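Local coordinates for lysosome-associated membrane glycoprotein 3 (Homo sapiens, PDB 4AKM) that takes part in fusing lysosomes with autophagosomes and in the unfolded protein response, as a glycoprotein of the lysosomal membrane, at residues 21-26 against 60-65. Sequence-based numbering, arbitrary orientation.
Sequences MGIQLI and LLLNFQ
Ile23 and Leu62 meet through a pair of methyl groups: CD1 of Ile23 lies 3.7 Å from CD1 of Leu62, the two side chains slanting past each other. Here strand 14-27 and strand 57-64 approach to 10.2 Å, measured from Ile23 CA to Leu62 CA, a spacing bridged by side chains, with no hydrogen bond between the two segments. Ile23 reaches over with its longer branch, CG1 set opposite its own carbonyl carbon (chi1 -63°) and CD1 extended beyond it.

Two residues further along each strand the pattern repeats with an aromatic partner. Leu25 offers CD1 to CZ of Phe64, the outer end of the ring, at 4.1 Å, and the methyl comes in obliquely. With CG lodged between the backbone N and the carbonyl carbon (chi1 48°), the ring of Phe64 is carried toward strand 14-27, CZ foremost. The same ring also meets that of Phe40, the planes inclined by about 35°.

The two strands belong to different antiparallel sheets of the beta-prism domain, the membrane-proximal part of the LAMP-3 luminal region, and these four residues sit in the buried interior where the sheets face one another. Val132 packs against both Ile23 and Leu25, while Tyr7 touches Leu62, so neighbouring strands close in around the pairs.

Toward Met21 and Leu60 the fit is looser: both residues are buried and their CB atoms point across the interface, yet the nearest atoms of the pair, Met21 SD and Leu60 CD2, stay 5.1 Å apart. The outward-facing side, at least partly exposed, is different again. Gln24 gives its NE2 to Asn41 OD1 in a hydrogen bond, whereas on the other strand Leu61 and Asn63 touch Phe68 of strand 67-75, and Gln65 follows past the strand end.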
ATOM      1  N   MET A  21      -5.487   1.694   6.145  1.00 48.17           N
ATOM      2  CA  MET A  21      -5.828   2.294   4.859  1.00 46.55           C
ATOM      3  C   MET A  21      -6.879   1.463   4.154  1.00 46.57           C
ATOM      4  O   MET A  21      -7.130   0.313   4.510  1.00 48.07           O
ATOM      5  CB  MET A  21      -4.600   2.423   3.949  1.00 44.01           C
ATOM      6  CG  MET A  21      -3.944   1.098   3.563  1.00 44.72           C
ATOM      7  SD  MET A  21      -2.156   1.201   3.288  1.00 49.49           S
ATOM      8  CE  MET A  21      -2.056   2.451   2.022  1.00 44.03           C
ATOM      9  N   GLY A  22      -7.495   2.071   3.152  1.00 40.91           N
ATOM     10  CA  GLY A  22      -8.378   1.389   2.239  1.00 43.39           C
ATOM     11  C   GLY A  22      -7.656   1.383   0.917  1.00 40.95           C
ATOM     12  O   GLY A  22      -6.969   2.343   0.574  1.00 42.38           O
ATOM     13  N   ILE A  23      -7.789   0.287   0.182  1.00 44.50           N
ATOM     14  CA  ILE A  23      -7.085   0.144  -1.084  1.00 42.05           C
ATOM     15  C   ILE A  23      -8.025  -0.362  -2.174  1.00 37.92           C
ATOM     16  O   ILE A  23      -8.861  -1.240  -1.950  1.00 36.02           O
ATOM     17  CB  ILE A  23      -5.830  -0.750  -0.939  1.00 36.01           C
ATOM     18  CG1 ILE A  23      -4.838  -0.094   0.021  1.00 37.43           C
ATOM     19  CG2 ILE A  23      -5.165  -0.978  -2.282  1.00 29.84           C
ATOM     20  CD1 ILE A  23      -3.857  -1.057   0.629  1.00 49.86           C
ATOM     21  N   GLN A  24      -7.893   0.239  -3.347  1.00 37.03           N
ATOM     22  CA  GLN A  24      -8.727  -0.063  -4.488  1.00 39.36           C
ATOM     23  C   GLN A  24      -7.795  -0.314  -5.669  1.00 39.20           C
ATOM     24  O   GLN A  24      -6.753   0.329  -5.796  1.00 35.67           O
ATOM     25  CB  GLN A  24      -9.665   1.123  -4.770  1.00 36.00           C
ATOM     26  CG  GLN A  24     -10.762   0.849  -5.795  1.00 49.42           C
ATOM     27  CD  GLN A  24     -11.732   2.017  -5.966  1.00 54.93           C
ATOM     28  OE1 GLN A  24     -11.417   3.016  -6.617  1.00 51.76           O
ATOM     29  NE2 GLN A  24     -12.921   1.889  -5.384  1.00 55.78           N
ATOM     30  N   LEU A  25      -8.150  -1.266  -6.520  1.00 36.71           N
ATOM     31  CA  LEU A  25      -7.391  -1.502  -7.738  1.00 40.57           C
ATOM     32  C   LEU A  25      -8.273  -1.193  -8.936  1.00 42.78           C
ATOM     33  O   LEU A  25      -9.394  -1.676  -9.020  1.00 46.38           O
ATOM     34  CB  LEU A  25      -6.876  -2.944  -7.796  1.00 36.09           C
ATOM     35  CG  LEU A  25      -5.756  -3.290  -6.809  1.00 39.19           C
ATOM     36  CD1 LEU A  25      -5.383  -4.770  -6.871  1.00 41.52           C
ATOM     37  CD2 LEU A  25      -4.531  -2.418  -7.055  1.00 35.78           C
ATOM     38  N   ILE A  26      -7.770  -0.375  -9.850  1.00 39.43           N
ATOM     39  CA  ILE A  26      -8.514  -0.007 -11.042  1.00 46.07           C
ATOM     40  C   ILE A  26      -7.828  -0.584 -12.275  1.00 48.06           C
ATOM     41  O   ILE A  26      -6.680  -0.235 -12.560  1.00 42.79           O
ATOM     42  CB  ILE A  26      -8.619   1.537 -11.209  1.00 51.08           C
ATOM     43  CG1 ILE A  26      -9.518   2.159 -10.134  1.00 45.95           C
ATOM     44  CG2 ILE A  26      -9.138   1.894 -12.598  1.00 52.74           C
ATOM     45  CD1 ILE A  26      -8.806   2.528  -8.855  1.00 43.61           C
ATOM     46  N   LEU A  60       5.275  -4.342   3.519  1.00 48.14           N
ATOM     47  CA  LEU A  60       3.944  -4.797   3.881  1.00 45.32           C
ATOM     48  C   LEU A  60       3.322  -5.444   2.655  1.00 43.41           C
ATOM     49  O   LEU A  60       3.119  -4.798   1.630  1.00 40.70           O
ATOM     50  CB  LEU A  60       3.069  -3.628   4.334  1.00 41.46           C
ATOM     51  CG  LEU A  60       1.584  -3.987   4.452  1.00 41.80           C
ATOM     52  CD1 LEU A  60       1.376  -5.091   5.473  1.00 40.99           C
ATOM     53  CD2 LEU A  60       0.748  -2.770   4.798  1.00 39.68           C
ATOM     54  N   LEU A  61       3.038  -6.732   2.760  1.00 43.15           N
ATOM     55  CA  LEU A  61       2.378  -7.449   1.688  1.00 43.00           C
ATOM     56  C   LEU A  61       0.994  -7.881   2.130  1.00 37.17           C
ATOM     57  O   LEU A  61       0.811  -8.441   3.214  1.00 39.02           O
ATOM     58  CB  LEU A  61       3.207  -8.653   1.248  1.00 43.90           C
ATOM     59  CG  LEU A  61       2.608  -9.496   0.123  1.00 42.77           C
ATOM     60  CD1 LEU A  61       2.431  -8.685  -1.154  1.00 39.15           C
ATOM     61  CD2 LEU A  61       3.478 -10.702  -0.119  1.00 35.56           C
ATOM     62  N   LEU A  62       0.021  -7.599   1.274  1.00 38.32           N
ATOM     63  CA  LEU A  62      -1.371  -7.896   1.545  1.00 35.65           C
ATOM     64  C   LEU A  62      -1.853  -8.873   0.500  1.00 33.02           C
ATOM     65  O   LEU A  62      -1.831  -8.576  -0.687  1.00 38.94           O
ATOM     66  CB  LEU A  62      -2.195  -6.622   1.460  1.00 32.98           C
ATOM     67  CG  LEU A  62      -1.695  -5.463   2.320  1.00 38.88           C
ATOM     68  CD1 LEU A  62      -2.502  -4.219   2.028  1.00 41.60           C
ATOM     69  CD2 LEU A  62      -1.771  -5.814   3.795  1.00 35.94           C
ATOM     70  N   ASN A  63      -2.284 -10.044   0.936  1.00 31.11           N
ATOM     71  CA  ASN A  63      -2.755 -11.042  -0.005  1.00 38.06           C
ATOM     72  C   ASN A  63      -4.240 -11.271   0.102  1.00 40.08           C
ATOM     73  O   ASN A  63      -4.810 -11.213   1.188  1.00 39.11           O
ATOM     74  CB  ASN A  63      -2.008 -12.366   0.167  1.00 40.21           C
ATOM     75  CG  ASN A  63      -1.047 -12.633  -0.967  1.00 42.54           C
ATOM     76  OD1 ASN A  63       0.158 -12.398  -0.845  1.00 32.72           O
ATOM     77  ND2 ASN A  63      -1.580 -13.111  -2.096  1.00 43.88           N
ATOM     78  N   PHE A  64      -4.861 -11.541  -1.036  1.00 37.41           N
ATOM     79  CA  PHE A  64      -6.286 -11.787  -1.072  1.00 40.61           C
ATOM     80  C   PHE A  64      -6.567 -12.755  -2.188  1.00 40.61           C
ATOM     81  O   PHE A  64      -5.694 -13.050  -2.997  1.00 45.98           O
ATOM     82  CB  PHE A  64      -7.057 -10.475  -1.293  1.00 41.41           C
ATOM     83  CG  PHE A  64      -6.518  -9.643  -2.417  1.00 38.87           C
ATOM     84  CD1 PHE A  64      -6.878  -9.909  -3.729  1.00 38.60           C
ATOM     85  CD2 PHE A  64      -5.640  -8.608  -2.165  1.00 35.21           C
ATOM     86  CE1 PHE A  64      -6.373  -9.155  -4.765  1.00 36.24           C
ATOM     87  CE2 PHE A  64      -5.137  -7.849  -3.192  1.00 36.12           C
ATOM     88  CZ  PHE A  64      -5.503  -8.122  -4.499  1.00 38.04           C
ATOM     89  N   GLN A  65      -7.789 -13.257  -2.230  1.00 45.80           N
ATOM     90  CA  GLN A  65      -8.180 -14.104  -3.335  1.00 55.38           C
ATOM     91  C   GLN A  65      -8.136 -13.306  -4.625  1.00 48.59           C
ATOM     92  O   GLN A  65      -8.932 -12.389  -4.829  1.00 50.01           O
ATOM     93  CB  GLN A  65      -9.572 -14.689  -3.109  1.00 64.69           C
ATOM     94  CG  GLN A  65      -9.569 -16.196  -2.960  1.00 70.22           C
ATOM     95  CD  GLN A  65      -8.719 -16.658  -1.788  1.00 79.96           C
ATOM     96  OE1 GLN A  65      -7.536 -16.984  -1.944  1.00 80.17           O
ATOM     97  NE2 GLN A  65      -9.321 -16.690  -0.603  1.00 78.77           N
TER